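Local coordinates for protein Fe(2+) transporter FeoB (Legionella pneumophila, PDB 3IBY) that probably transports ferrous iron across the bacterial inner membrane, its cytosolic portion, the part described here, carrying a GTP-binding G domain, at residues T103-E108 / L207-T212. Numbering follows the deposited sequence.
Sequences TSQLFE and LAEGDT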
loop_
_atom_site.group_PDB
_atom_site.type_symbol
_atom_site.label_atom_id
_atom_site.label_comp_id
_atom_site.label_asym_id
_atom_site.label_seq_id
_atom_site.Cartn_x
_atom_site.Cartn_y
_atom_site.Cartn_z
ATOM N N THR A 103 1.099 0.928 3.836
ATOM C CA THR A 103 -0.325 0.643 3.825
ATOM C C THR A 103 -1.123 1.912 3.838
ATOM O O THR A 103 -2.099 2.042 3.111
ATOM C CB THR A 103 -0.772 -0.171 5.058
ATOM O OG1 THR A 103 -0.084 -1.427 5.114
ATOM C CG2 THR A 103 -2.251 -0.445 4.956
ATOM N N SER A 104 -0.730 2.819 4.712
ATOM C CA SER A 104 -1.444 4.081 4.873
ATOM C C SER A 104 -1.345 4.885 3.595
ATOM O O SER A 104 -2.307 5.531 3.224
ATOM C CB SER A 104 -0.873 4.879 6.034
ATOM O OG SER A 104 0.481 5.210 5.784
ATOM N N GLN A 105 -0.181 4.848 2.942
ATOM C CA GLN A 105 0.001 5.499 1.635
ATOM C C GLN A 105 -0.943 4.902 0.564
ATOM O O GLN A 105 -1.574 5.653 -0.171
ATOM C CB GLN A 105 1.467 5.447 1.154
ATOM C CG GLN A 105 2.462 6.226 2.002
ATOM C CD GLN A 105 3.911 6.114 1.482
ATOM O OE1 GLN A 105 4.240 5.150 0.816
ATOM N NE2 GLN A 105 4.779 7.095 1.815
ATOM N N LEU A 106 -1.042 3.573 0.510
ATOM C CA LEU A 106 -1.949 2.846 -0.415
ATOM C C LEU A 106 -3.422 3.192 -0.257
ATOM O O LEU A 106 -4.118 3.361 -1.230
ATOM C CB LEU A 106 -1.811 1.357 -0.176
ATOM C CG LEU A 106 -0.470 0.673 -0.433
ATOM C CD1 LEU A 106 -0.614 -0.851 -0.117
ATOM C CD2 LEU A 106 0.042 0.865 -1.861
ATOM N N PHE A 107 -3.898 3.259 0.983
ATOM C CA PHE A 107 -5.254 3.745 1.319
ATOM C C PHE A 107 -5.573 5.115 0.769
ATOM O O PHE A 107 -6.725 5.483 0.730
ATOM C CB PHE A 107 -5.417 3.916 2.835
ATOM C CG PHE A 107 -5.543 2.640 3.598
ATOM C CD1 PHE A 107 -5.356 1.393 2.993
ATOM C CD2 PHE A 107 -5.823 2.682 4.958
ATOM C CE1 PHE A 107 -5.495 0.257 3.701
ATOM C CE2 PHE A 107 -5.920 1.508 5.683
ATOM C CZ PHE A 107 -5.755 0.307 5.039
ATOM N N GLU A 108 -4.562 5.903 0.425
ATOM C CA GLU A 108 -4.777 7.228 -0.152
ATOM C C GLU A 108 -5.004 7.150 -1.668
ATOM O O GLU A 108 -5.195 8.173 -2.289
ATOM C CB GLU A 108 -3.577 8.150 0.166
ATOM C CG GLU A 108 -3.068 8.100 1.632
ATOM C CD GLU A 108 -2.010 9.151 1.977
ATOM O OE1 GLU A 108 -1.242 9.581 1.103
ATOM O OE2 GLU A 108 -1.923 9.572 3.157
ATOM N N LEU A 207 3.691 14.621 -3.507
ATOM C CA LEU A 207 4.399 15.883 -3.694
ATOM C C LEU A 207 4.926 16.386 -2.351
ATOM O O LEU A 207 6.101 16.719 -2.217
ATOM C CB LEU A 207 3.458 16.915 -4.306
ATOM C CG LEU A 207 3.548 17.163 -5.802
ATOM C CD1 LEU A 207 4.211 15.966 -6.493
ATOM C CD2 LEU A 207 2.157 17.513 -6.374
ATOM N N ALA A 208 4.040 16.408 -1.360
ATOM C CA ALA A 208 4.374 16.830 -0.001
ATOM C C ALA A 208 5.555 16.066 0.529
ATOM O O ALA A 208 6.348 16.587 1.289
ATOM C CB ALA A 208 3.189 16.630 0.913
ATOM N N GLU A 209 5.685 14.820 0.124
ATOM C CA GLU A 209 6.792 14.016 0.596
ATOM C C GLU A 209 8.025 14.237 -0.215
ATOM O O GLU A 209 9.115 13.811 0.194
ATOM C CB GLU A 209 6.407 12.560 0.587
ATOM C CG GLU A 209 5.294 12.275 1.637
ATOM C CD GLU A 209 4.652 10.915 1.469
ATOM O OE1 GLU A 209 5.285 10.026 0.860
ATOM O OE2 GLU A 209 3.514 10.759 1.964
ATOM N N GLY A 210 7.863 14.930 -1.341
ATOM C CA GLY A 210 8.972 15.248 -2.214
ATOM C C GLY A 210 9.105 14.256 -3.362
ATOM O O GLY A 210 10.226 13.966 -3.802
ATOM N N ASP A 211 7.980 13.747 -3.874
ATOM C CA ASP A 211 8.050 12.838 -4.991
ATOM C C ASP A 211 8.197 13.548 -6.336
ATOM O O ASP A 211 7.392 14.407 -6.715
ATOM C CB ASP A 211 6.871 11.871 -5.070
ATOM C CG ASP A 211 7.023 10.916 -6.247
ATOM O OD1 ASP A 211 7.794 9.939 -6.097
ATOM O OD2 ASP A 211 6.455 11.211 -7.339
ATOM N N THR A 212 9.216 13.086 -7.056
ATOM C CA THR A 212 9.609 13.600 -8.352
ATOM C C THR A 212 8.828 12.959 -9.522
ATOM O O THR A 212 8.826 13.478 -10.642
ATOM C CB THR A 212 11.149 13.376 -8.542
ATOM O OG1 THR A 212 11.530 12.089 -8.012
ATOM C CG2 THR A 212 11.949 14.465 -7.813
#
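Gln105 and Glu209 reach for each other from two helices whose backbones stay well apart, with 10.9 Å between their CA atoms. Each side chain is extended beyond CG, and only the ends meet: NE2 of Gln105 lies 3.1 Å from OE1 of Glu209, with the amide and carboxylate planes 15° apart. Despite this closeness, the angle is too poor for a hydrogen bond.

Stronger partners hold both groups. The Gln105 amide donates through NE2 to Ser60 OG and accepts through OE1 from Leu61 N, two bonds that fix its rotation against the loop after the predicted GTP-binding segment Asp54-Gly57, the switch II region of G proteins. Glu209 OE2 forms a salt bridge with Arg206, one turn earlier on its own helix. Arg206 also forms a salt bridge with Glu108 OE1, which lies 5.0 Å from Glu209 OE2; the shared guanidinium probably offsets the repulsion between these carboxylates. Glu108 OE2 forms a salt bridge with Arg242.

Just beyond Glu209, Gly210 ends the helix in a Schellman motif. The contact is small, made where helix 96-106 of the G domain approaches the C-terminal end of helix 197-209 in the helical GDI domain; the arginines do the joining, and helix 234-253 touches both segments.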